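Local coordinates for protein Syntaxin1 (Monosiga brevicollis, PDB 2XHE) that probably acts as a SNAP receptor of the syntaxin family, binding other SNARE proteins in membrane transport, at residues R96-A99 with L100-I104; D214-K217 with D218-L222; E228-E231 with M232-M236. All coordinates share one frame; numbering follows the deposited sequence.

The three contacts lie in series along the chain, each within a single helix. Interaction 1 comes first, on helix 80-116 of the N-terminal helical bundle. Interactions 2 and 3 follow on helix 214-237, in the T-SNARE region, with interaction 2 at its beginning and interaction 3 near its end. The centre of interaction 1 lies about 13 Å from that of interaction 3 and about 21 Å from that of interaction 2. Interactions 2 and 3 are also about 21 Å apart between centres. None touch directly. Helix 214-237 packs against helices 80-116 and 131-171, which is consistent with a closed syntaxin, its SNARE helix folded back onto the bundle.

Interaction 1: R96-A99 with L100-I104; sequences RISA and LGNKI
Arg96 and Leu100 stand one turn apart on helix 80-116, side by side and pointing the same way. This helix belongs to the N-terminal three-helix bundle of syntaxins, with helices 44-72 and 131-171. The touch is aliphatic: Arg96 CG meets Leu100 CD1 at 4.1 Å. Leu100 holds its CG opposite the carbonyl carbon (chi1 -81°). That lays the side chain back along the preceding turn, with Leu100 CG 3.5 Å from Arg96 O.

The tightly packed part faces the bundle and is formed by Ile97 and Gly101. Ile97 packs on Ala63 and Val67 of helix 44-72 and on Tyr154 of helix 131-171. Gly101 is buried with it and brings only backbone to this side. Gly101 N donates to Ile97 O at 2.9 Å. Ile104, two turns after Ile97, is the next residue on this buried side and touches Asn56 of helix 44-72 and Phe147 of helix 131-171. Leu100 lies at the border and also touches Asn56.

The solvent side is looser. Ala99, Asn102 and Lys103 are exposed, and Ser98 partly so. Little joins them beyond the helical backbone and the first carbons of the side chains. Asn102 CB rests 3.7 Å from Ser98 O. Lys103 CB lies at the same 3.7 Å from Ala99 O, and the rest of the lysine chain then bends away from residues 96-99. The backbone bonds of the two outer residues differ in length. Asn102 N reaches Ser98 O at 2.8 Å, whereas Lys103 N stands 3.3 Å from Ala99 O.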
loop_
_atom_site.group_PDB
_atom_site.type_symbol
_atom_site.label_atom_id
_atom_site.label_comp_id
_atom_site.label_asym_id
_atom_site.label_seq_id
_atom_site.Cartn_x
_atom_site.Cartn_y
_atom_site.Cartn_z
ATOM N N ARG B 96 12.134 -26.404 25.822
ATOM C CA ARG B 96 11.619 -25.127 26.293
ATOM C C ARG B 96 10.823 -24.430 25.191
ATOM O O ARG B 96 9.695 -23.986 25.407
ATOM C CB ARG B 96 12.740 -24.226 26.804
ATOM C CG ARG B 96 12.213 -22.978 27.513
ATOM C CD ARG B 96 13.024 -22.634 28.753
ATOM N NE ARG B 96 14.446 -22.882 28.536
ATOM C CZ ARG B 96 15.220 -22.143 27.744
ATOM N NH1 ARG B 96 14.704 -21.094 27.080
ATOM N NH2 ARG B 96 16.510 -22.460 27.608
ATOM N N ILE B 97 11.423 -24.348 24.008
ATOM C CA ILE B 97 10.769 -23.776 22.844
ATOM C C ILE B 97 9.425 -24.452 22.639
ATOM O O ILE B 97 8.446 -23.820 22.256
ATOM C CB ILE B 97 11.642 -23.933 21.595
ATOM C CG1 ILE B 97 12.935 -23.137 21.781
ATOM C CG2 ILE B 97 10.869 -23.492 20.327
ATOM C CD1 ILE B 97 13.851 -23.123 20.592
ATOM N N SER B 98 9.386 -25.744 22.918
ATOM C CA SER B 98 8.158 -26.510 22.839
ATOM C C SER B 98 7.173 -26.147 23.961
ATOM O O SER B 98 6.001 -25.876 23.705
ATOM C CB SER B 98 8.493 -28.003 22.844
ATOM O OG SER B 98 7.350 -28.783 23.123
ATOM N N ALA B 99 7.654 -26.134 25.203
ATOM C CA ALA B 99 6.823 -25.765 26.350
ATOM C C ALA B 99 6.268 -24.340 26.219
ATOM O O ALA B 99 5.117 -24.073 26.582
ATOM C CB ALA B 99 7.609 -25.921 27.640
ATOM N N LEU B 100 7.101 -23.434 25.706
ATOM C CA LEU B 100 6.689 -22.070 25.405
ATOM C C LEU B 100 5.686 -22.043 24.253
ATOM O O LEU B 100 4.700 -21.304 24.289
ATOM C CB LEU B 100 7.903 -21.215 25.060
ATOM C CG LEU B 100 8.679 -20.704 26.276
ATOM C CD1 LEU B 100 9.926 -19.948 25.867
ATOM C CD2 LEU B 100 7.771 -19.821 27.081
ATOM N N GLY B 101 5.947 -22.857 23.236
ATOM C CA GLY B 101 5.027 -23.026 22.130
ATOM C C GLY B 101 3.631 -23.448 22.562
ATOM O O GLY B 101 2.648 -22.803 22.203
ATOM N N ASN B 102 3.539 -24.526 23.333
ATOM C CA ASN B 102 2.245 -25.037 23.772
ATOM C C ASN B 102 1.458 -24.056 24.630
ATOM O O ASN B 102 0.229 -24.019 24.569
ATOM C CB ASN B 102 2.401 -26.382 24.483
ATOM C CG ASN B 102 2.796 -27.493 23.529
ATOM O OD1 ASN B 102 3.797 -28.179 23.737
ATOM N ND2 ASN B 102 2.021 -27.661 22.457
ATOM N N LYS B 103 2.157 -23.259 25.429
ATOM C CA LYS B 103 1.472 -22.272 26.245
ATOM C C LYS B 103 0.856 -21.228 25.324
ATOM O O LYS B 103 -0.323 -20.906 25.441
ATOM C CB LYS B 103 2.430 -21.621 27.251
ATOM C CG LYS B 103 1.904 -21.576 28.701
ATOM C CD LYS B 103 0.727 -20.631 28.871
ATOM C CE LYS B 103 -0.363 -21.233 29.757
ATOM N NZ LYS B 103 0.046 -21.381 31.180
ATOM N N ILE B 104 1.665 -20.714 24.402
ATOM C CA ILE B 104 1.202 -19.740 23.417
ATOM C C ILE B 104 -0.024 -20.268 22.688
ATOM O O ILE B 104 -1.002 -19.542 22.486
ATOM C CB ILE B 104 2.293 -19.420 22.370
ATOM C CG1 ILE B 104 3.297 -18.413 22.932
ATOM C CG2 ILE B 104 1.666 -18.859 21.119
ATOM C CD1 ILE B 104 4.661 -18.471 22.273
#

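Interaction 2: D214-K217 with D218-L222; sequences DRHK and DIQQL
The first turns of the SNARE-motif helix 214-237 carry an i to i+3 ion pair between Arg215 and Asp218. It is long: Arg215 NE lies 3.8 Å from Asp218 OD2. The oxygen sits well out of the guanidinium plane, and that plane and the carboxylate are 49° apart. Charge alone links them, since no N-H points at the oxygen. The arginine's stronger polar partner is Ser74 O, bonded to NH2.

Next along the helix, the amide of Gln220 crosses the ring of His216, one turn earlier, with the two planes 65° apart. Gln220 CG sits between its backbone N and carbonyl carbon (chi1 63°), which sends the chain back over residues 216 and 217. OE1 of Gln220 approaches NE2 of His216, but the angle is too poor for a hydrogen bond. The firm link here is the backbone bond from Gln220 N to His216 O, 3.1 Å long.

Towards the bundle, Arg215 packs on Val169 and Ile219 on Tyr165, both of helix 131-171. Asp218 OD1 bonds weakly to Asn87 of helix 80-116, and Leu222 fits between these two helices, against Gln158, Lys162 and Met94.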
loop_
_atom_site.group_PDB
_atom_site.type_symbol
_atom_site.label_atom_id
_atom_site.label_comp_id
_atom_site.label_asym_id
_atom_site.label_seq_id
_atom_site.Cartn_x
_atom_site.Cartn_y
_atom_site.Cartn_z
ATOM N N ASP B 214 24.528 -42.407 17.215
ATOM C CA ASP B 214 23.817 -41.355 17.933
ATOM C C ASP B 214 23.157 -40.355 16.988
ATOM O O ASP B 214 22.109 -39.793 17.309
ATOM C CB ASP B 214 24.756 -40.621 18.899
ATOM C CG ASP B 214 25.143 -41.467 20.098
ATOM O OD1 ASP B 214 25.016 -42.710 20.022
ATOM O OD2 ASP B 214 25.576 -40.886 21.117
ATOM N N ARG B 215 23.768 -40.127 15.828
ATOM C CA ARG B 215 23.197 -39.200 14.854
ATOM C C ARG B 215 21.807 -39.641 14.411
ATOM O O ARG B 215 20.991 -38.810 14.023
ATOM C CB ARG B 215 24.121 -39.000 13.646
ATOM C CG ARG B 215 25.337 -38.136 13.946
ATOM C CD ARG B 215 24.926 -36.831 14.613
ATOM N NE ARG B 215 26.014 -36.223 15.376
ATOM C CZ ARG B 215 26.784 -35.230 14.937
ATOM N NH1 ARG B 215 26.593 -34.720 13.727
ATOM N NH2 ARG B 215 27.746 -34.744 15.709
ATOM N N HIS B 216 21.536 -40.943 14.474
ATOM C CA HIS B 216 20.197 -41.452 14.178
ATOM C C HIS B 216 19.202 -40.937 15.209
ATOM O O HIS B 216 18.135 -40.434 14.855
ATOM C CB HIS B 216 20.168 -42.986 14.142
ATOM C CG HIS B 216 18.793 -43.562 13.967
ATOM N ND1 HIS B 216 18.168 -43.643 12.741
ATOM C CD2 HIS B 216 17.926 -44.088 14.866
ATOM C CE1 HIS B 216 16.974 -44.190 12.891
ATOM N NE2 HIS B 216 16.802 -44.469 14.170
ATOM N N LYS B 217 19.557 -41.069 16.485
ATOM C CA LYS B 217 18.726 -40.549 17.564
ATOM C C LYS B 217 18.574 -39.037 17.419
ATOM O O LYS B 217 17.618 -38.448 17.924
ATOM C CB LYS B 217 19.324 -40.896 18.935
ATOM C CG LYS B 217 19.251 -42.371 19.312
ATOM C CD LYS B 217 20.561 -43.096 19.032
ATOM C CE LYS B 217 20.584 -44.470 19.707
ATOM N NZ LYS B 217 21.937 -45.117 19.718
ATOM N N ASP B 218 19.523 -38.422 16.721
ATOM C CA ASP B 218 19.530 -36.976 16.531
ATOM C C ASP B 218 18.687 -36.554 15.327
ATOM O O ASP B 218 18.134 -35.454 15.304
ATOM C CB ASP B 218 20.967 -36.459 16.384
ATOM C CG ASP B 218 21.710 -36.390 17.713
ATOM O OD1 ASP B 218 21.049 -36.339 18.773
ATOM O OD2 ASP B 218 22.960 -36.377 17.691
ATOM N N ILE B 219 18.593 -37.427 14.329
ATOM C CA ILE B 219 17.777 -37.158 13.149
ATOM C C ILE B 219 16.291 -37.339 13.449
ATOM O O ILE B 219 15.467 -36.527 13.037
ATOM C CB ILE B 219 18.188 -38.037 11.937
ATOM C CG1 ILE B 219 19.215 -37.309 11.065
ATOM C CG2 ILE B 219 16.971 -38.409 11.088
ATOM C CD1 ILE B 219 20.419 -36.811 11.821
ATOM N N GLN B 220 15.950 -38.399 14.171
ATOM C CA GLN B 220 14.556 -38.669 14.493
ATOM C C GLN B 220 14.020 -37.676 15.529
ATOM O O GLN B 220 12.810 -37.582 15.738
ATOM C CB GLN B 220 14.393 -40.106 14.986
ATOM C CG GLN B 220 15.143 -40.393 16.279
ATOM C CD GLN B 220 15.204 -41.873 16.612
ATOM O OE1 GLN B 220 15.044 -42.729 15.736
ATOM N NE2 GLN B 220 15.447 -42.182 17.884
ATOM N N GLN B 221 14.919 -36.945 16.184
ATOM C CA GLN B 221 14.505 -35.840 17.049
ATOM C C GLN B 221 13.933 -34.732 16.169
ATOM O O GLN B 221 12.765 -34.356 16.289
ATOM C CB GLN B 221 15.683 -35.309 17.878
ATOM C CG GLN B 221 15.823 -35.909 19.283
ATOM C CD GLN B 221 14.999 -35.178 20.336
ATOM O OE1 GLN B 221 13.771 -35.149 20.268
ATOM N NE2 GLN B 221 15.676 -34.592 21.320
ATOM N N LEU B 222 14.772 -34.226 15.269
ATOM C CA LEU B 222 14.366 -33.221 14.302
ATOM C C LEU B 222 13.097 -33.626 13.558
ATOM O O LEU B 222 12.402 -32.781 13.000
ATOM C CB LEU B 222 15.494 -32.983 13.302
ATOM C CG LEU B 222 16.822 -32.601 13.944
ATOM C CD1 LEU B 222 17.820 -32.198 12.882
ATOM C CD2 LEU B 222 16.611 -31.471 14.927
#

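Interaction 3: E228-E231 with M232-M236; sequences ELHE and MFTDM
Phe233 overlaps the base of Leu229, one helical turn earlier, with ring atom CE2 4.0 Å from Leu229 CB. With chi1 at -73°, the phenyl CG lies beside the backbone N and the ring reaches back to Leu229. Met232 adds a third apolar group. Its CE lies 3.4 Å above one face of the Phe233 ring, offset toward the rim. The same methyl is 4.4 Å from Leu229 CD2. The three side chains form a continuous buried apolar patch on helix 214-237.

A polar link lies further round the helix. Thr234 OG1 donates to His230 O at 2.8 Å, and Thr234 N donates to the same oxygen at 2.9 Å. Two bonds from one residue therefore hold this carbonyl. The hydroxyl comes from 42° above the carbonyl plane. A chi1 of -60° puts OG1 beside the threonine's own N, facing back along the helix.

The acidic pair Glu231 and Asp235 forms a further strip. Glu231 OE2 and Asp235 OD1 are 4.6 Å apart, and Arg105 NH1 of helix 80-116 makes a salt bridge to each. This shared partner probably offsets their repulsion.

The contact thus has two helices of its own chain beside it. Leu229 packs on Tyr154 and Asn155, Met232 on Met151 and Phe233 on Thr152, all of helix 131-171, while Met236 meets Leu108 of helix 80-116. His230, Phe233 and Thr234 are also packed by the chain of another protein.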
loop_
_atom_site.group_PDB
_atom_site.type_symbol
_atom_site.label_atom_id
_atom_site.label_comp_id
_atom_site.label_asym_id
_atom_site.label_seq_id
_atom_site.Cartn_x
_atom_site.Cartn_y
_atom_site.Cartn_z
ATOM N N GLU B 228 5.538 -32.119 15.295
ATOM C CA GLU B 228 4.833 -31.247 16.231
ATOM C C GLU B 228 4.468 -29.940 15.527
ATOM O O GLU B 228 3.317 -29.496 15.549
ATOM C CB GLU B 228 5.713 -30.947 17.454
ATOM C CG GLU B 228 5.405 -31.761 18.709
ATOM C CD GLU B 228 5.864 -33.211 18.618
ATOM O OE1 GLU B 228 5.718 -33.822 17.538
ATOM O OE2 GLU B 228 6.360 -33.744 19.636
ATOM N N LEU B 229 5.474 -29.333 14.906
ATOM C CA LEU B 229 5.305 -28.110 14.140
ATOM C C LEU B 229 4.221 -28.244 13.076
ATOM O O LEU B 229 3.284 -27.442 13.039
ATOM C CB LEU B 229 6.625 -27.735 13.480
ATOM C CG LEU B 229 7.687 -27.274 14.471
ATOM C CD1 LEU B 229 8.975 -26.934 13.740
ATOM C CD2 LEU B 229 7.168 -26.081 15.280
ATOM N N HIS B 230 4.358 -29.251 12.213
ATOM C CA HIS B 230 3.330 -29.545 11.220
ATOM C C HIS B 230 1.941 -29.623 11.839
ATOM O O HIS B 230 1.010 -28.961 11.383
ATOM C CB HIS B 230 3.630 -30.845 10.480
ATOM C CG HIS B 230 2.579 -31.218 9.484
ATOM N ND1 HIS B 230 2.720 -30.985 8.134
ATOM C CD2 HIS B 230 1.360 -31.782 9.646
ATOM C CE1 HIS B 230 1.635 -31.399 7.505
ATOM N NE2 HIS B 230 0.793 -31.886 8.400
ATOM N N GLU B 231 1.800 -30.445 12.870
ATOM C CA GLU B 231 0.531 -30.567 13.558
ATOM C C GLU B 231 0.056 -29.187 13.969
ATOM O O GLU B 231 -1.120 -28.857 13.828
ATOM C CB GLU B 231 0.662 -31.465 14.789
ATOM C CG GLU B 231 -0.629 -31.605 15.585
ATOM C CD GLU B 231 -0.400 -31.512 17.082
ATOM O OE1 GLU B 231 -0.153 -32.562 17.719
ATOM O OE2 GLU B 231 -0.469 -30.385 17.623
ATOM N N MET B 232 0.978 -28.380 14.479
ATOM C CA MET B 232 0.629 -27.048 14.969
ATOM C C MET B 232 0.188 -26.138 13.820
ATOM O O MET B 232 -0.913 -25.575 13.833
ATOM C CB MET B 232 1.810 -26.435 15.726
ATOM C CG MET B 232 1.535 -25.064 16.330
ATOM S SD MET B 232 1.730 -23.710 15.155
ATOM C CE MET B 232 3.481 -23.808 14.795
ATOM N N PHE B 233 1.058 -26.002 12.824
ATOM C CA PHE B 233 0.751 -25.210 11.647
ATOM C C PHE B 233 -0.606 -25.596 11.075
ATOM O O PHE B 233 -1.349 -24.741 10.586
ATOM C CB PHE B 233 1.837 -25.374 10.585
ATOM C CG PHE B 233 3.133 -24.680 10.918
ATOM C CD1 PHE B 233 3.148 -23.356 11.328
ATOM C CD2 PHE B 233 4.339 -25.343 10.780
ATOM C CE1 PHE B 233 4.336 -22.716 11.608
ATOM C CE2 PHE B 233 5.521 -24.712 11.055
ATOM C CZ PHE B 233 5.520 -23.396 11.478
ATOM N N THR B 234 -0.936 -26.880 11.144
ATOM C CA THR B 234 -2.186 -27.345 10.561
ATOM C C THR B 234 -3.415 -26.676 11.187
ATOM O O THR B 234 -4.171 -25.986 10.497
ATOM C CB THR B 234 -2.320 -28.875 10.602
ATOM O OG1 THR B 234 -1.243 -29.475 9.868
ATOM C CG2 THR B 234 -3.630 -29.290 9.981
ATOM N N ASP B 235 -3.619 -26.862 12.486
ATOM C CA ASP B 235 -4.772 -26.237 13.126
ATOM C C ASP B 235 -4.570 -24.735 13.365
ATOM O O ASP B 235 -5.499 -24.051 13.791
ATOM C CB ASP B 235 -5.184 -26.962 14.417
ATOM C CG ASP B 235 -4.283 -26.639 15.584
ATOM O OD1 ASP B 235 -3.187 -27.234 15.665
ATOM O OD2 ASP B 235 -4.676 -25.802 16.426
ATOM N N MET B 236 -3.373 -24.220 13.084
ATOM C CA MET B 236 -3.161 -22.774 13.151
ATOM C C MET B 236 -3.631 -22.116 11.863
ATOM O O MET B 236 -4.121 -20.985 11.875
ATOM C CB MET B 236 -1.699 -22.409 13.433
ATOM C CG MET B 236 -1.233 -22.593 14.897
ATOM S SD MET B 236 -2.185 -21.788 16.230
ATOM C CE MET B 236 -2.412 -20.128 15.561
#